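Local structure of Thiol:disulfide interchange protein, thioredoxin family protein (Chlorobaculum tepidum, 3OR5) at residues Ala14-Val22 / Val95-Phe106; Arg50-Lys61 / Tyr85-Tyr93. The protein probably acts as a thiol:disulfide oxidoreductase of the thioredoxin superfamily, resembling TlpA-like proteins linked to cytochrome c biogenesis. All coordinates share one frame; numbering follows the deposited sequence.

Interaction 1: Ala14-Val22 / Val95-Phe106; sequences APSFSGVTV and VMMATPELIRAF
Strand 18-20 and strand 95-97 cross almost perpendicularly, at 85°, with Thr21 and Met96 closest along the backbones, and a single direct hydrogen bond joins the segments: Val22 N donates to Val95 O over 2.8 Å. Next to it a water bridges the two segments, donating a hydrogen bond to Val20 O and accepting one from Met97 N. Beyond this corner most of the contact is apolar, though a second water accepts from Ser18 N and donates weakly to Glu101 OE1. The CG2 branch of Val22 lies against both CG and the selenium of Met97. Selenomethionine Met96 runs past the backbone of Gly19, its SE 3.8 Å from Gly19 N, where a side chain would run into it; the chain then bends at its last torsion, which carries CE to the edge of the Phe17 ring, 4.0 Å from CE1. Phe17 CG sits between its own backbone N and carbonyl carbon (chi1 57°), and from there the ring reaches toward helix 100-107. Leu102 CD2 packs against Phe17 CB at 3.8 Å. Phe106 turns its edge onto one face of Phe17 in a T-shaped stack, centroids 5.3 Å apart and planes at 82°. The face of Phe106 in turn receives Pro15, whose CG stands 3.8 Å from the ring centroid in a CH-pi contact, while Pro15 CB meets Ala105 CB at 4.1 Å. Thr21 OG1 is engaged by Asp23 and Lys25. The contact joins the N-terminal hairpin strand to edge strand 95-97 and the following helix of this thioredoxin-like fold. Val39 of the central sheet touches Phe17 and Phe106, Phe27, on the strand paired with 18-20, packs on Phe17 and Met96, and Leu79 and Lys83 of helix 79-89 meet Val22.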
loop_
_atom_site.group_PDB
_atom_site.type_symbol
_atom_site.label_atom_id
_atom_site.label_comp_id
_atom_site.label_asym_id
_atom_site.label_seq_id
_atom_site.Cartn_x
_atom_site.Cartn_y
_atom_site.Cartn_z
ATOM N N ALA A 14 8.603 -10.438 -0.144
ATOM C CA ALA A 14 7.839 -9.495 0.653
ATOM C C ALA A 14 7.745 -9.990 2.092
ATOM O O ALA A 14 7.793 -11.190 2.332
ATOM C CB ALA A 14 6.450 -9.401 0.079
ATOM N N PRO A 15 7.568 -9.077 3.020
ATOM C CA PRO A 15 7.422 -9.500 4.419
ATOM C C PRO A 15 6.024 -10.012 4.750
ATOM O O PRO A 15 5.071 -9.769 4.027
ATOM C CB PRO A 15 7.642 -8.213 5.205
ATOM C CG PRO A 15 7.303 -7.097 4.243
ATOM C CD PRO A 15 7.406 -7.618 2.857
ATOM N N SER A 16 5.912 -10.751 5.842
ATOM C CA SER A 16 4.609 -11.167 6.357
ATOM C C SER A 16 4.164 -10.097 7.303
ATOM O O SER A 16 4.949 -9.575 8.084
ATOM C CB SER A 16 4.768 -12.459 7.181
ATOM O OG SER A 16 4.831 -13.577 6.303
ATOM N N PHE A 17 2.880 -9.761 7.222
ATOM C CA PHE A 17 2.355 -8.816 8.167
ATOM C C PHE A 17 0.810 -8.976 8.243
ATOM O O PHE A 17 0.177 -9.469 7.352
ATOM C CB PHE A 17 2.689 -7.356 7.731
ATOM C CG PHE A 17 2.200 -6.956 6.351
ATOM C CD1 PHE A 17 1.181 -6.031 6.265
ATOM C CD2 PHE A 17 2.771 -7.398 5.173
ATOM C CE1 PHE A 17 0.731 -5.572 5.032
ATOM C CE2 PHE A 17 2.306 -6.984 3.918
ATOM C CZ PHE A 17 1.246 -6.081 3.857
ATOM N N SER A 18 0.262 -8.505 9.358
ATOM C CA SER A 18 -1.145 -8.764 9.644
ATOM C C SER A 18 -1.636 -7.784 10.650
ATOM O O SER A 18 -0.841 -7.086 11.299
ATOM C CB SER A 18 -1.394 -10.218 10.181
ATOM O OG SER A 18 -0.720 -10.472 11.383
ATOM N N GLY A 19 -2.958 -7.698 10.781
ATOM C CA GLY A 19 -3.483 -6.856 11.879
ATOM C C GLY A 19 -4.976 -6.642 11.767
ATOM O O GLY A 19 -5.658 -7.400 11.100
ATOM N N VAL A 20 -5.473 -5.571 12.417
ATOM C CA VAL A 20 -6.907 -5.254 12.399
ATOM C C VAL A 20 -6.957 -3.894 11.707
ATOM O O VAL A 20 -6.103 -3.039 11.998
ATOM C CB VAL A 20 -7.462 -5.090 13.813
ATOM C CG1 VAL A 20 -8.911 -4.628 13.708
ATOM C CG2 VAL A 20 -7.476 -6.509 14.508
ATOM N N THR A 21 -7.885 -3.766 10.788
ATOM C CA THR A 21 -7.985 -2.518 10.032
ATOM C C THR A 21 -8.703 -1.445 10.847
ATOM O O THR A 21 -9.379 -1.706 11.859
ATOM C CB THR A 21 -8.753 -2.677 8.727
ATOM O OG1 THR A 21 -10.095 -3.019 9.081
ATOM C CG2 THR A 21 -8.094 -3.797 7.800
ATOM N N VAL A 22 -8.536 -0.175 10.415
ATOM C CA VAL A 22 -9.175 0.988 11.092
ATOM C C VAL A 22 -10.686 0.801 11.180
ATOM O O VAL A 22 -11.293 1.215 12.199
ATOM C CB VAL A 22 -8.814 2.181 10.271
ATOM C CG1 VAL A 22 -9.664 3.389 10.703
ATOM C CG2 VAL A 22 -7.254 2.450 10.473
ATOM N N VAL A 95 -7.011 -0.797 5.281
ATOM C CA VAL A 95 -6.129 0.211 5.895
ATOM C C VAL A 95 -5.945 -0.017 7.353
ATOM O O VAL A 95 -6.934 -0.232 8.080
ATOM C CB VAL A 95 -6.867 1.565 5.749
ATOM C CG1 VAL A 95 -6.077 2.731 6.549
ATOM C CG2 VAL A 95 -7.050 2.072 4.267
HETATM N N MSE A 96 -4.686 -0.019 7.801
HETATM C CA MSE A 96 -4.321 -0.286 9.223
HETATM C C MSE A 96 -3.626 0.942 9.779
HETATM O O MSE A 96 -2.842 1.622 9.032
HETATM C CB MSE A 96 -3.393 -1.522 9.396
HETATM C CG MSE A 96 -4.180 -2.704 9.056
HETATM SE SE MSE A 96 -2.904 -4.262 9.109
HETATM C CE MSE A 96 -2.014 -3.859 7.454
HETATM N N MSE A 97 -3.833 1.212 11.052
HETATM C CA MSE A 97 -2.917 2.195 11.732
HETATM C C MSE A 97 -1.520 1.635 11.825
HETATM O O MSE A 97 -1.328 0.444 12.152
HETATM C CB MSE A 97 -3.376 2.470 13.168
HETATM C CG MSE A 97 -4.858 2.943 13.227
HETATM SE SE MSE A 97 -5.085 4.759 12.380
HETATM C CE MSE A 97 -3.934 5.809 13.579
ATOM N N ALA A 98 -0.501 2.485 11.580
ATOM C CA ALA A 98 0.846 1.946 11.675
ATOM C C ALA A 98 1.153 1.495 13.099
ATOM O O ALA A 98 0.641 2.073 14.121
ATOM C CB ALA A 98 1.847 3.058 11.325
ATOM N N THR A 99 1.974 0.465 13.153
ATOM C CA THR A 99 2.570 0.011 14.401
ATOM C C THR A 99 4.094 -0.043 14.151
ATOM O O THR A 99 4.554 -0.026 13.005
ATOM C CB THR A 99 2.164 -1.393 14.734
ATOM O OG1 THR A 99 2.621 -2.326 13.749
ATOM C CG2 THR A 99 0.615 -1.598 14.889
ATOM N N PRO A 100 4.897 -0.036 15.219
ATOM C CA PRO A 100 6.335 -0.115 14.918
ATOM C C PRO A 100 6.713 -1.332 14.141
ATOM O O PRO A 100 7.632 -1.235 13.280
ATOM C CB PRO A 100 7.004 -0.146 16.321
ATOM C CG PRO A 100 6.012 0.524 17.204
ATOM C CD PRO A 100 4.599 0.178 16.650
ATOM N N GLU A 101 6.010 -2.444 14.364
ATOM C CA GLU A 101 6.269 -3.659 13.641
ATOM C C GLU A 101 5.966 -3.541 12.122
ATOM O O GLU A 101 6.684 -4.071 11.278
ATOM C CB GLU A 101 5.390 -4.769 14.214
ATOM C CG GLU A 101 5.462 -6.081 13.515
ATOM C CD GLU A 101 4.586 -7.119 14.256
ATOM O OE1 GLU A 101 3.345 -6.879 14.402
ATOM O OE2 GLU A 101 5.126 -8.159 14.706
ATOM N N LEU A 102 4.883 -2.833 11.803
ATOM C CA LEU A 102 4.496 -2.698 10.389
ATOM C C LEU A 102 5.532 -1.826 9.731
ATOM O O LEU A 102 5.891 -2.103 8.581
ATOM C CB LEU A 102 3.104 -2.077 10.259
ATOM C CG LEU A 102 1.899 -2.971 10.621
ATOM C CD1 LEU A 102 0.541 -2.212 10.568
ATOM C CD2 LEU A 102 1.828 -4.233 9.666
ATOM N N ILE A 103 6.017 -0.794 10.414
ATOM C CA ILE A 103 7.014 0.109 9.817
ATOM C C ILE A 103 8.319 -0.654 9.630
ATOM O O ILE A 103 8.870 -0.641 8.561
ATOM C CB ILE A 103 7.214 1.422 10.596
ATOM C CG1 ILE A 103 5.935 2.243 10.430
ATOM C CG2 ILE A 103 8.504 2.140 10.093
ATOM C CD1 ILE A 103 5.882 3.427 11.399
ATOM N N ARG A 104 8.689 -1.444 10.630
ATOM C CA ARG A 104 9.993 -2.165 10.524
ATOM C C ARG A 104 9.898 -3.255 9.448
ATOM O O ARG A 104 10.938 -3.605 8.864
ATOM C CB ARG A 104 10.347 -2.811 11.867
ATOM C CG ARG A 104 10.794 -1.876 12.953
ATOM C CD ARG A 104 11.468 -2.739 14.068
ATOM N NE ARG A 104 10.458 -3.411 14.882
ATOM C CZ ARG A 104 9.899 -2.836 15.944
ATOM N NH1 ARG A 104 10.253 -1.597 16.276
ATOM N NH2 ARG A 104 8.961 -3.482 16.633
ATOM N N ALA A 105 8.713 -3.796 9.160
ATOM C CA ALA A 105 8.537 -4.782 8.088
ATOM C C ALA A 105 9.005 -4.297 6.690
ATOM O O ALA A 105 9.496 -5.107 5.898
ATOM C CB ALA A 105 7.121 -5.318 7.999
ATOM N N PHE A 106 8.822 -3.001 6.426
ATOM C CA PHE A 106 9.161 -2.353 5.161
ATOM C C PHE A 106 10.368 -1.412 5.155
ATOM O O PHE A 106 10.888 -1.083 4.101
ATOM C CB PHE A 106 7.923 -1.637 4.611
ATOM C CG PHE A 106 6.907 -2.586 4.182
ATOM C CD1 PHE A 106 6.943 -3.139 2.937
ATOM C CD2 PHE A 106 5.936 -3.026 5.131
ATOM C CE1 PHE A 106 5.982 -4.091 2.542
ATOM C CE2 PHE A 106 5.008 -3.958 4.734
ATOM C CZ PHE A 106 4.997 -4.452 3.480
HETATM O O HOH W 1 2.504 -7.825 11.359
HETATM O O HOH W 2 -5.585 -0.464 12.623
#

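Interaction 2: Arg50-Lys61 / Tyr85-Tyr93; sequences RSEIPDMVQVQK and YMKTQGIIY
In this thioredoxin-like fold, helix 47-63, which begins at a CxxC pattern consistent with a redox-active centre, packs against the end of helix 79-89 and the turn leading to strand 95-97. The short helical segments cross at -62°, their axes 11.4 Å apart. Tyr85 stands at the N-terminal end of the contact with CG anti to its backbone N (chi1 -171°), which sends the phenol to the backbone of Arg50, OH lying 3.5 Å from Arg50 CA. Its CE1 lies over one face of the Arg50 guanidinium, though the two planes are 44° apart, and Ile53 CD1 meets the ring edge. Arg50 NH1 is hydrogen-bonded to Thr44 O. A water in the plane of the phenol ring lies 2.6 Å from Tyr85 OH and also donates to Arg50 O and, weakly, to Gln89 OE1. With a leucine in place of Tyr85 the hydroxyl would be gone, and the water at Arg50 O would probably keep only its weak bond to Gln89 OE1 on this side, while the guanidinium lost its aromatic neighbour. Helix 79-89 ends in a Schellman motif with Gly90, of positive phi, as C-prime residue, and the chain beyond it lies along helix 47-63. Val57 splits its branches: CG1 touches Gly90 O, whereas CG2 faces Ile91 and the Tyr93 ring. Met56 CE reaches the phenol end, 3.6 Å from Tyr93 CZ. At the backbone end of Tyr93 the Gln60 amide lies against CB, its OE1 and NE2 hydrogen-bonded to Phe70 N and Thr69 OG1 respectively, and NE2 shares a water with Ile92 O. Ile92 CD1 wedges between Gln60 CG and Lys61 CG, the latter a tight carbon pair at 3.4 Å.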
loop_
_atom_site.group_PDB
_atom_site.type_symbol
_atom_site.label_atom_id
_atom_site.label_comp_id
_atom_site.label_asym_id
_atom_site.label_seq_id
_atom_site.Cartn_x
_atom_site.Cartn_y
_atom_site.Cartn_z
ATOM N N ARG A 50 -3.571 13.198 -0.111
ATOM C CA ARG A 50 -4.938 13.508 -0.376
ATOM C C ARG A 50 -5.178 13.607 -1.859
ATOM O O ARG A 50 -6.306 13.353 -2.337
ATOM C CB ARG A 50 -5.324 14.846 0.313
ATOM C CG ARG A 50 -5.241 14.710 1.817
ATOM C CD ARG A 50 -5.669 16.025 2.484
ATOM N NE ARG A 50 -7.095 16.311 2.331
ATOM C CZ ARG A 50 -8.031 15.864 3.162
ATOM N NH1 ARG A 50 -7.725 15.079 4.199
ATOM N NH2 ARG A 50 -9.295 16.263 2.980
ATOM N N SER A 51 -4.091 13.931 -2.594
ATOM C CA SER A 51 -4.190 14.023 -4.042
ATOM C C SER A 51 -4.235 12.627 -4.670
ATOM O O SER A 51 -5.032 12.328 -5.615
ATOM C CB SER A 51 -2.962 14.769 -4.572
ATOM O OG SER A 51 -3.220 14.993 -5.955
ATOM N N GLU A 52 -3.460 11.736 -4.107
ATOM C CA GLU A 52 -3.313 10.445 -4.760
ATOM C C GLU A 52 -4.295 9.387 -4.315
ATOM O O GLU A 52 -4.607 8.438 -5.136
ATOM C CB GLU A 52 -1.917 9.922 -4.792
ATOM C CG GLU A 52 -1.357 9.551 -3.543
ATOM C CD GLU A 52 0.045 8.881 -3.730
ATOM O OE1 GLU A 52 0.802 9.216 -4.694
ATOM O OE2 GLU A 52 0.357 7.996 -2.917
ATOM N N ILE A 53 -4.737 9.459 -3.050
ATOM C CA ILE A 53 -5.622 8.351 -2.589
ATOM C C ILE A 53 -6.909 8.210 -3.422
ATOM O O ILE A 53 -7.305 7.070 -3.679
ATOM C CB ILE A 53 -5.865 8.449 -1.098
ATOM C CG1 ILE A 53 -4.572 7.940 -0.400
ATOM C CG2 ILE A 53 -7.129 7.570 -0.675
ATOM C CD1 ILE A 53 -4.523 8.234 1.080
ATOM N N PRO A 54 -7.557 9.265 -3.869
ATOM C CA PRO A 54 -8.736 9.048 -4.747
ATOM C C PRO A 54 -8.404 8.334 -6.055
ATOM O O PRO A 54 -9.249 7.547 -6.576
ATOM C CB PRO A 54 -9.287 10.450 -4.994
ATOM C CG PRO A 54 -8.860 11.192 -3.727
ATOM C CD PRO A 54 -7.496 10.662 -3.337
ATOM N N ASP A 55 -7.208 8.526 -6.608
ATOM C CA ASP A 55 -6.806 7.808 -7.835
ATOM C C ASP A 55 -6.563 6.348 -7.455
ATOM O O ASP A 55 -6.863 5.494 -8.246
ATOM C CB ASP A 55 -5.519 8.412 -8.413
ATOM C CG ASP A 55 -5.796 9.844 -9.017
ATOM O OD1 ASP A 55 -6.941 10.136 -9.368
ATOM O OD2 ASP A 55 -4.859 10.644 -9.190
HETATM N N MSE A 56 -5.972 6.103 -6.295
HETATM C CA MSE A 56 -5.733 4.738 -5.819
HETATM C C MSE A 56 -7.088 4.020 -5.722
HETATM O O MSE A 56 -7.175 2.849 -6.098
HETATM C CB MSE A 56 -5.025 4.687 -4.464
HETATM C CG MSE A 56 -3.592 5.108 -4.691
HETATM SE SE MSE A 56 -2.697 5.278 -2.919
HETATM C CE MSE A 56 -3.156 3.664 -2.195
ATOM N N VAL A 57 -8.064 4.745 -5.180
ATOM C CA VAL A 57 -9.422 4.086 -4.980
ATOM C C VAL A 57 -9.965 3.739 -6.386
ATOM O O VAL A 57 -10.528 2.637 -6.577
ATOM C CB VAL A 57 -10.353 5.056 -4.236
ATOM C CG1 VAL A 57 -11.817 4.536 -4.267
ATOM C CG2 VAL A 57 -9.908 5.122 -2.779
ATOM N N GLN A 58 -9.828 4.630 -7.368
ATOM C CA GLN A 58 -10.308 4.255 -8.689
ATOM C C GLN A 58 -9.568 3.052 -9.290
ATOM O O GLN A 58 -10.175 2.165 -9.949
ATOM C CB GLN A 58 -10.225 5.427 -9.676
ATOM C CG GLN A 58 -11.143 5.179 -10.875
ATOM C CD GLN A 58 -12.631 5.109 -10.514
ATOM O OE1 GLN A 58 -13.172 6.028 -9.893
ATOM N NE2 GLN A 58 -13.289 3.985 -10.858
ATOM N N VAL A 59 -8.241 3.041 -9.145
ATOM C CA VAL A 59 -7.467 1.902 -9.632
ATOM C C VAL A 59 -7.878 0.578 -8.904
ATOM O O VAL A 59 -7.965 -0.528 -9.517
ATOM C CB VAL A 59 -5.929 2.185 -9.475
ATOM C CG1 VAL A 59 -5.095 0.933 -9.817
ATOM C CG2 VAL A 59 -5.569 3.369 -10.432
ATOM N N GLN A 60 -8.116 0.658 -7.612
ATOM C CA GLN A 60 -8.609 -0.509 -6.851
ATOM C C GLN A 60 -9.899 -1.038 -7.525
ATOM O O GLN A 60 -10.064 -2.262 -7.607
ATOM C CB GLN A 60 -8.869 -0.110 -5.384
ATOM C CG GLN A 60 -9.380 -1.277 -4.574
ATOM C CD GLN A 60 -8.285 -2.213 -4.157
ATOM O OE1 GLN A 60 -7.094 -1.921 -4.226
ATOM N NE2 GLN A 60 -8.697 -3.337 -3.622
ATOM N N LYS A 61 -10.787 -0.122 -7.896
ATOM C CA LYS A 61 -12.089 -0.598 -8.476
ATOM C C LYS A 61 -11.852 -1.323 -9.790
ATOM O O LYS A 61 -12.503 -2.365 -10.020
ATOM C CB LYS A 61 -12.965 0.607 -8.711
ATOM C CG LYS A 61 -13.469 1.250 -7.367
ATOM C CD LYS A 61 -14.355 2.462 -7.598
ATOM C CE LYS A 61 -14.793 2.811 -6.210
ATOM N NZ LYS A 61 -15.456 4.170 -6.153
ATOM N N TYR A 85 -11.732 9.757 7.010
ATOM C CA TYR A 85 -11.238 9.903 5.672
ATOM C C TYR A 85 -11.660 8.689 4.786
ATOM O O TYR A 85 -12.051 8.847 3.640
ATOM C CB TYR A 85 -9.706 10.041 5.736
ATOM C CG TYR A 85 -9.137 10.423 4.401
ATOM C CD1 TYR A 85 -9.412 11.634 3.820
ATOM C CD2 TYR A 85 -8.267 9.516 3.741
ATOM C CE1 TYR A 85 -8.876 11.962 2.571
ATOM C CE2 TYR A 85 -7.721 9.864 2.501
ATOM C CZ TYR A 85 -8.019 11.058 1.947
ATOM O OH TYR A 85 -7.461 11.348 0.717
HETATM N N MSE A 86 -11.587 7.523 5.390
HETATM C CA MSE A 86 -12.033 6.299 4.680
HETATM C C MSE A 86 -13.472 6.438 4.285
HETATM O O MSE A 86 -13.815 5.991 3.172
HETATM C CB MSE A 86 -11.785 5.050 5.547
HETATM C CG MSE A 86 -10.326 4.725 5.641
HETATM SE SE MSE A 86 -10.171 3.280 6.968
HETATM C CE MSE A 86 -10.914 1.876 5.969
ATOM N N LYS A 87 -14.313 6.982 5.158
ATOM C CA LYS A 87 -15.733 7.144 4.838
ATOM C C LYS A 87 -15.908 8.188 3.740
ATOM O O LYS A 87 -16.583 7.971 2.721
ATOM C CB LYS A 87 -16.493 7.480 6.146
ATOM C CG LYS A 87 -17.923 7.743 5.939
ATOM C CD LYS A 87 -18.523 7.947 7.330
ATOM C CE LYS A 87 -19.401 9.208 7.368
ATOM N NZ LYS A 87 -18.548 10.466 7.152
ATOM N N THR A 88 -15.289 9.355 3.909
ATOM C CA THR A 88 -15.453 10.458 2.923
ATOM C C THR A 88 -14.922 10.176 1.530
ATOM O O THR A 88 -15.550 10.512 0.519
ATOM C CB THR A 88 -14.906 11.821 3.450
ATOM O OG1 THR A 88 -13.472 11.812 3.511
ATOM C CG2 THR A 88 -15.434 12.061 4.747
ATOM N N GLN A 89 -13.830 9.423 1.438
ATOM C CA GLN A 89 -13.205 9.106 0.167
ATOM C C GLN A 89 -13.599 7.745 -0.372
ATOM O O GLN A 89 -13.221 7.391 -1.496
ATOM C CB GLN A 89 -11.683 9.221 0.209
ATOM C CG GLN A 89 -11.219 10.495 0.866
ATOM C CD GLN A 89 -11.594 11.744 0.121
ATOM O OE1 GLN A 89 -11.284 11.893 -1.049
ATOM N NE2 GLN A 89 -12.244 12.678 0.818
ATOM N N GLY A 90 -14.366 7.030 0.417
ATOM C CA GLY A 90 -14.778 5.675 0.032
ATOM C C GLY A 90 -13.635 4.702 -0.208
ATOM O O GLY A 90 -13.541 4.058 -1.280
ATOM N N ILE A 91 -12.732 4.664 0.755
ATOM C CA ILE A 91 -11.576 3.802 0.612
ATOM C C ILE A 91 -12.053 2.367 0.832
ATOM O O ILE A 91 -12.636 2.002 1.880
ATOM C CB ILE A 91 -10.500 4.197 1.620
ATOM C CG1 ILE A 91 -9.969 5.582 1.208
ATOM C CG2 ILE A 91 -9.374 3.077 1.615
ATOM C CD1 ILE A 91 -8.930 6.059 2.261
ATOM N N ILE A 92 -11.833 1.565 -0.201
ATOM C CA ILE A 92 -12.351 0.221 -0.291
ATOM C C ILE A 92 -11.277 -0.848 -0.240
ATOM O O ILE A 92 -11.524 -2.004 -0.581
ATOM C CB ILE A 92 -13.050 0.110 -1.627
ATOM C CG1 ILE A 92 -12.097 0.622 -2.796
ATOM C CG2 ILE A 92 -14.417 0.820 -1.353
ATOM C CD1 ILE A 92 -12.531 0.336 -4.259
ATOM N N TYR A 93 -10.058 -0.461 0.113
ATOM C CA TYR A 93 -8.969 -1.454 0.322
ATOM C C TYR A 93 -8.566 -1.458 1.800
ATOM O O TYR A 93 -8.911 -0.497 2.528
ATOM C CB TYR A 93 -7.813 -1.150 -0.581
ATOM C CG TYR A 93 -7.330 0.266 -0.538
ATOM C CD1 TYR A 93 -6.418 0.651 0.476
ATOM C CD2 TYR A 93 -7.659 1.151 -1.499
ATOM C CE1 TYR A 93 -5.894 2.026 0.505
ATOM C CE2 TYR A 93 -7.185 2.472 -1.504
ATOM C CZ TYR A 93 -6.253 2.892 -0.499
ATOM O OH TYR A 93 -5.723 4.221 -0.461
HETATM O O HOH W 3 -8.453 13.338 -0.575
HETATM O O HOH W 4 -11.706 -3.521 -2.994
HETATM O O HOH W 5 -15.457 4.128 -3.200
#

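In the fold
From the N terminus the chain first lays down residues 14-22, whose partner comes 73 residues later, so interaction 1 closes a long loop holding strand 36-42, helix 47-63, strand 68-74 and helix 79-89. Interaction 2 closes a shorter loop within it, from 50-61 to 85-93, around strand 68-74. The loops therefore nest without crossing. Residues 85-93 run on almost directly into strand 95-97, an outer strand of the central sheet, linking the contacts in sequence. In space their centres are 19 Å apart, yet Met86 of helix 79-89 packs against Val22 and Val95. Interaction 1 ties the N-terminal segment to edge strand 95-97 and helix 100-107, interaction 2 helix 47-63 to helix 79-89.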